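Local coordinates for segregation and condensation protein A (Thermococcus onnurineus, PDB 6IVH) that probably serves as the kleisin subunit of an archaeal Smc-based condensin, working in chromosome segregation and condensation, at residues A[13-18]-A[36-41]; A[30-35]-A[65-70]. All blocks are in the same frame, centred on the assembly; numbering follows the deposited sequence.

Interaction 1: A[13-18]-A[36-41]; sequences DILLQL and EKYIER
Ile14 and Tyr38 join helices 11-20 and 31-47 in the helical N-terminal domain of this kleisin, an instance of two helices meeting steeply through a few side chains. The short segments run at 109° to each other and their axes come no closer than 10.0 Å, so side chains fill the interval. Ile14 crosses the tyrosine at about a right angle: its CG2 comes to 3.5 Å from Tyr38 CD2, and its CD1 lies near the hydroxyl end, 3.9 Å from Tyr38 OH. CG of Tyr38 is anti to the backbone N (chi1 -180°), and the end of its side chain swings nearer to helix 11-20. The hydroxyl is hydrogen-bonded to Ala56 O, which anchors the ring's far end to helix 54-72. Leu15 CD2 adds a looser contact with Tyr38 CD2, while Leu18 packs its methyls on the backbone of Lys37 and Tyr38.

At the polar margin, Gln17 lays its amide over one face of the Arg41 guanidinium, the planes 24° apart and Gln17 CD offset toward the rim. Gln17 OE1 lies 3.1 Å from Arg41 NE, but it sits above the plane and the angle is poor for a hydrogen bond; this is a stack. Arg41 CG meets Ile14 CG2 at 3.7 Å, and NH1 forms a salt bridge with Glu44. An alanine in place of Arg41 would probably leave Glu44 without its cationic mate and the Gln17 amide without its stacking surface. An apolar centre bordered by a polar stack is the form this helix crossing takes within the kleisin N-terminal domain.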
loop_
_atom_site.group_PDB
_atom_site.type_symbol
_atom_site.label_atom_id
_atom_site.label_comp_id
_atom_site.label_asym_id
_atom_site.label_seq_id
_atom_site.Cartn_x
_atom_site.Cartn_y
_atom_site.Cartn_z
ATOM N N ASP A 13 1.159 -5.499 7.765
ATOM C CA ASP A 13 2.079 -6.628 7.644
ATOM C C ASP A 13 2.827 -6.591 6.317
ATOM O O ASP A 13 4.050 -6.766 6.274
ATOM C CB ASP A 13 1.314 -7.945 7.786
ATOM C CG ASP A 13 0.771 -8.160 9.182
ATOM O OD1 ASP A 13 1.436 -7.744 10.151
ATOM O OD2 ASP A 13 -0.324 -8.749 9.308
ATOM N N ILE A 14 2.105 -6.363 5.219
ATOM C CA ILE A 14 2.739 -6.359 3.906
ATOM C C ILE A 14 3.664 -5.157 3.760
ATOM O O ILE A 14 4.775 -5.272 3.226
ATOM C CB ILE A 14 1.670 -6.399 2.800
ATOM C CG1 ILE A 14 0.816 -7.664 2.937
ATOM C CG2 ILE A 14 2.319 -6.322 1.427
ATOM C CD1 ILE A 14 -0.325 -7.752 1.945
ATOM N N LEU A 15 3.234 -3.990 4.243
ATOM C CA LEU A 15 4.054 -2.791 4.102
ATOM C C LEU A 15 5.320 -2.881 4.945
ATOM O O LEU A 15 6.404 -2.501 4.484
ATOM C CB LEU A 15 3.239 -1.551 4.472
ATOM C CG LEU A 15 2.079 -1.215 3.529
ATOM C CD1 LEU A 15 1.116 -0.232 4.176
ATOM C CD2 LEU A 15 2.610 -0.663 2.211
ATOM N N LEU A 16 5.208 -3.394 6.176
ATOM C CA LEU A 16 6.382 -3.506 7.044
ATOM C C LEU A 16 7.409 -4.483 6.479
ATOM O O LEU A 16 8.620 -4.239 6.560
ATOM C CB LEU A 16 5.972 -3.932 8.456
ATOM C CG LEU A 16 5.258 -2.910 9.337
ATOM C CD1 LEU A 16 4.858 -3.520 10.668
ATOM C CD2 LEU A 16 6.166 -1.728 9.554
ATOM N N GLN A 17 6.948 -5.606 5.927
ATOM C CA GLN A 17 7.866 -6.588 5.357
ATOM C C GLN A 17 8.562 -6.044 4.115
ATOM O O GLN A 17 9.690 -6.445 3.806
ATOM C CB GLN A 17 7.109 -7.881 5.035
ATOM C CG GLN A 17 7.990 -9.043 4.548
ATOM C CD GLN A 17 8.156 -9.082 3.037
ATOM O OE1 GLN A 17 7.347 -8.523 2.290
ATOM N NE2 GLN A 17 9.209 -9.750 2.580
ATOM N N LEU A 18 7.899 -5.146 3.384
ATOM C CA LEU A 18 8.561 -4.458 2.280
ATOM C C LEU A 18 9.638 -3.516 2.798
ATOM O O LEU A 18 10.724 -3.420 2.216
ATOM C CB LEU A 18 7.537 -3.689 1.441
ATOM C CG LEU A 18 6.537 -4.499 0.611
ATOM C CD1 LEU A 18 5.530 -3.576 -0.062
ATOM C CD2 LEU A 18 7.269 -5.340 -0.419
ATOM N N GLU A 36 2.799 -1.867 -7.031
ATOM C CA GLU A 36 2.971 -3.203 -7.590
ATOM C C GLU A 36 3.788 -4.100 -6.667
ATOM O O GLU A 36 3.578 -5.317 -6.649
ATOM C CB GLU A 36 3.612 -3.128 -8.979
ATOM C CG GLU A 36 3.572 -4.445 -9.766
ATOM C CD GLU A 36 2.157 -4.948 -10.032
ATOM O OE1 GLU A 36 1.213 -4.130 -10.002
ATOM O OE2 GLU A 36 1.995 -6.162 -10.278
ATOM N N LYS A 37 4.714 -3.527 -5.891
ATOM C CA LYS A 37 5.415 -4.318 -4.882
ATOM C C LYS A 37 4.440 -4.855 -3.841
ATOM O O LYS A 37 4.571 -5.997 -3.382
ATOM C CB LYS A 37 6.505 -3.481 -4.211
ATOM C CG LYS A 37 7.609 -3.010 -5.147
ATOM C CD LYS A 37 8.712 -2.305 -4.370
ATOM C CE LYS A 37 9.794 -1.768 -5.295
ATOM N NZ LYS A 37 9.333 -0.573 -6.051
ATOM N N TYR A 38 3.451 -4.042 -3.458
ATOM C CA TYR A 38 2.405 -4.513 -2.557
ATOM C C TYR A 38 1.596 -5.633 -3.197
ATOM O O TYR A 38 1.288 -6.639 -2.546
ATOM C CB TYR A 38 1.493 -3.348 -2.167
ATOM C CG TYR A 38 0.366 -3.718 -1.226
ATOM C CD1 TYR A 38 -0.859 -4.161 -1.713
ATOM C CD2 TYR A 38 0.524 -3.611 0.148
ATOM C CE1 TYR A 38 -1.889 -4.497 -0.854
ATOM C CE2 TYR A 38 -0.498 -3.945 1.013
ATOM C CZ TYR A 38 -1.703 -4.386 0.508
ATOM O OH TYR A 38 -2.722 -4.716 1.371
ATOM N N ILE A 39 1.237 -5.474 -4.472
ATOM C CA ILE A 39 0.456 -6.497 -5.159
ATOM C C ILE A 39 1.289 -7.758 -5.363
ATOM O O ILE A 39 0.777 -8.879 -5.246
ATOM C CB ILE A 39 -0.081 -5.943 -6.490
ATOM C CG1 ILE A 39 -1.108 -4.839 -6.222
ATOM C CG2 ILE A 39 -0.676 -7.056 -7.338
ATOM C CD1 ILE A 39 -1.691 -4.223 -7.477
ATOM N N GLU A 40 2.579 -7.596 -5.671
ATOM C CA GLU A 40 3.468 -8.750 -5.780
ATOM C C GLU A 40 3.437 -9.579 -4.504
ATOM O O GLU A 40 3.201 -10.792 -4.542
ATOM C CB GLU A 40 4.898 -8.298 -6.086
ATOM C CG GLU A 40 5.131 -7.821 -7.513
ATOM C CD GLU A 40 6.523 -7.244 -7.716
ATOM O OE1 GLU A 40 7.431 -7.584 -6.927
ATOM O OE2 GLU A 40 6.709 -6.449 -8.663
ATOM N N ARG A 41 3.660 -8.931 -3.358
ATOM C CA ARG A 41 3.654 -9.650 -2.087
ATOM C C ARG A 41 2.269 -10.192 -1.766
ATOM O O ARG A 41 2.140 -11.307 -1.249
ATOM C CB ARG A 41 4.149 -8.737 -0.965
ATOM C CG ARG A 41 4.096 -9.367 0.413
ATOM C CD ARG A 41 5.135 -10.472 0.549
ATOM N NE ARG A 41 5.301 -10.885 1.939
ATOM C CZ ARG A 41 5.978 -11.960 2.326
ATOM N NH1 ARG A 41 6.559 -12.742 1.426
ATOM N NH2 ARG A 41 6.070 -12.253 3.615
#

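Interaction 2: A[30-35]-A[65-70]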
loop_
_atom_site.group_PDB
_atom_site.type_symbol
_atom_site.label_atom_id
_atom_site.label_comp_id
_atom_site.label_asym_id
_atom_site.label_seq_id
_atom_site.Cartn_x
_atom_site.Cartn_y
_atom_site.Cartn_z
ATOM N N ASP A 30 8.017 5.654 -3.365
ATOM C CA ASP A 30 7.392 5.952 -4.649
ATOM C C ASP A 30 6.069 5.197 -4.713
ATOM O O ASP A 30 6.056 3.968 -4.837
ATOM C CB ASP A 30 8.313 5.565 -5.804
ATOM C CG ASP A 30 7.875 6.166 -7.133
ATOM O OD1 ASP A 30 6.671 6.455 -7.298
ATOM O OD2 ASP A 30 8.742 6.350 -8.015
ATOM N N ILE A 31 4.954 5.931 -4.632
ATOM C CA ILE A 31 3.642 5.293 -4.542
ATOM C C ILE A 31 3.330 4.504 -5.808
ATOM O O ILE A 31 2.576 3.523 -5.768
ATOM C CB ILE A 31 2.551 6.343 -4.242
ATOM C CG1 ILE A 31 1.230 5.663 -3.880
ATOM C CG2 ILE A 31 2.346 7.264 -5.429
ATOM C CD1 ILE A 31 1.318 4.778 -2.663
ATOM N N VAL A 32 3.903 4.905 -6.945
ATOM C CA VAL A 32 3.725 4.140 -8.174
ATOM C C VAL A 32 4.515 2.839 -8.104
ATOM O O VAL A 32 4.008 1.764 -8.446
ATOM C CB VAL A 32 4.133 4.986 -9.394
ATOM C CG1 VAL A 32 4.022 4.170 -10.673
ATOM C CG2 VAL A 32 3.273 6.240 -9.481
ATOM N N ASP A 33 5.766 2.916 -7.648
ATOM C CA ASP A 33 6.577 1.711 -7.521
ATOM C C ASP A 33 6.142 0.863 -6.334
ATOM O O ASP A 33 6.283 -0.364 -6.368
ATOM C CB ASP A 33 8.054 2.088 -7.396
ATOM C CG ASP A 33 8.546 2.911 -8.571
ATOM O OD1 ASP A 33 7.915 2.851 -9.649
ATOM O OD2 ASP A 33 9.566 3.618 -8.418
ATOM N N LEU A 34 5.608 1.493 -5.284
ATOM C CA LEU A 34 5.175 0.750 -4.105
ATOM C C LEU A 34 3.930 -0.081 -4.386
ATOM O O LEU A 34 3.757 -1.152 -3.791
ATOM C CB LEU A 34 4.919 1.716 -2.945
ATOM C CG LEU A 34 4.536 1.185 -1.555
ATOM C CD1 LEU A 34 3.034 0.939 -1.410
ATOM C CD2 LEU A 34 5.323 -0.071 -1.221
ATOM N N THR A 35 3.058 0.390 -5.279
ATOM C CA THR A 35 1.774 -0.272 -5.486
ATOM C C THR A 35 1.956 -1.692 -6.011
ATOM O O THR A 35 1.349 -2.638 -5.496
ATOM C CB THR A 35 0.909 0.551 -6.441
ATOM O OG1 THR A 35 0.699 1.854 -5.881
ATOM C CG2 THR A 35 -0.437 -0.126 -6.655
ATOM N N ARG A 65 -5.326 3.401 -7.071
ATOM C CA ARG A 65 -5.824 4.748 -7.330
ATOM C C ARG A 65 -4.780 5.801 -6.984
ATOM O O ARG A 65 -4.598 6.771 -7.729
ATOM C CB ARG A 65 -7.111 4.999 -6.546
ATOM C CG ARG A 65 -7.577 6.449 -6.598
ATOM C CD ARG A 65 -8.817 6.680 -5.748
ATOM N NE ARG A 65 -8.612 6.287 -4.356
ATOM C CZ ARG A 65 -8.043 7.058 -3.435
ATOM N NH1 ARG A 65 -7.610 8.270 -3.755
ATOM N NH2 ARG A 65 -7.903 6.614 -2.192
HETATM N N MSE A 66 -4.082 5.627 -5.865
HETATM C CA MSE A 66 -3.089 6.603 -5.434
HETATM C C MSE A 66 -1.911 6.669 -6.399
HETATM O O MSE A 66 -1.263 7.709 -6.525
HETATM C CB MSE A 66 -2.598 6.279 -4.021
HETATM C CG MSE A 66 -3.665 6.454 -2.956
HETATM SE SE MSE A 66 -3.043 5.992 -1.173
HETATM C CE MSE A 66 -1.726 7.409 -0.950
ATOM N N LYS A 67 -1.637 5.559 -7.083
ATOM C CA LYS A 67 -0.572 5.548 -8.077
ATOM C C LYS A 67 -1.045 6.036 -9.440
ATOM O O LYS A 67 -0.240 6.572 -10.211
ATOM C CB LYS A 67 0.032 4.144 -8.205
ATOM C CG LYS A 67 -0.406 3.354 -9.429
ATOM C CD LYS A 67 0.628 2.292 -9.787
ATOM C CE LYS A 67 0.199 1.463 -10.992
ATOM N NZ LYS A 67 -0.978 0.597 -10.696
ATOM N N SER A 68 -2.334 5.873 -9.751
ATOM C CA SER A 68 -2.864 6.423 -10.993
ATOM C C SER A 68 -2.901 7.944 -10.937
ATOM O O SER A 68 -2.503 8.622 -11.891
ATOM C CB SER A 68 -4.259 5.862 -11.269
ATOM O OG SER A 68 -4.220 4.469 -11.521
ATOM N N GLU A 69 -3.379 8.498 -9.821
ATOM C CA GLU A 69 -3.406 9.948 -9.672
ATOM C C GLU A 69 -1.995 10.518 -9.597
ATOM O O GLU A 69 -1.733 11.608 -10.117
ATOM C CB GLU A 69 -4.215 10.329 -8.433
ATOM C CG GLU A 69 -5.608 9.719 -8.403
ATOM C CD GLU A 69 -6.348 10.008 -7.110
ATOM O OE1 GLU A 69 -7.469 10.558 -7.177
ATOM O OE2 GLU A 69 -5.810 9.687 -6.028
ATOM N N ALA A 70 -1.070 9.793 -8.965
ATOM C CA ALA A 70 0.316 10.248 -8.923
ATOM C C ALA A 70 0.903 10.357 -10.323
ATOM O O ALA A 70 1.639 11.303 -10.624
ATOM C CB ALA A 70 1.156 9.305 -8.064
#
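Ile31 and Ala70 meet methyl to methyl, Ile31 CG2 lying 3.5 Å from Ala70 CB, where helices 31-47 and 54-72 pack as an antiparallel hairpin. The short segments run at 145° to each other and their axes approach to 8.4 Å, a spacing with which the small Ala70 is consistent. The two branches of Ile31 divide the work. CG1, anti to the backbone N (chi1 -169°), comes to 3.9 Å from CB of Met66, a selenomethionine here, while CG2 serves Ala70 and the carbonyl of Met66. Val32 splits in a similar way: its CG2 lies 3.6 Å from Lys67 O and also touches Ala70 CB, and its CG1 meets the aliphatic CD of Lys67, the two side chains crossing at about a right angle.

Lys67 contributes chiefly its carbon chain. Its CB lies 3.3 Å from Thr35 OG1 and also close to Ile31 O, and its CD passes the CB of Thr35, so the carbons CB to CD of this lysine pack between the helices.

Around these groups lies a second shell. Thr35 OG1 is within hydrogen-bonding reach of two carbonyl oxygens, Ile31 O of its own helix and Leu63 O of helix 54-72, which its single proton can only share or alternate between. Leu110 and Ala113 of helix 107-120 pack on Ile31 and Met66, respectively. Asp30, whose OD1 also forms a salt bridge with Arg103, is the N-cap of helix 31-47: that same oxygen accepts from Val32 N at 3.2 Å, the donor approaching on the anti side, 34° out of the carboxylate plane.

In the fold
The two interactions illustrate how one helix can serve two partners: helix 31-47 offers its first turn to helix 54-72 in interaction 2 and its following turns to helix 11-20 in interaction 1. Their centres lie 13 Å apart, and their segments alternate along the chain. Leu34, which lies in 30-35 but does not touch 65-70, packs against 13-18. Its CD2 is 3.7 Å from Leu18 CD1 and its CD1 is 4.0 Å from Leu15 CD2, so it continues the apolar surface of 13-18. Helix 107-120 borders both, touching Leu15 in one and Ile31 and Met66 in the other. Together they tie three helices of the kleisin N-terminal domain into one core.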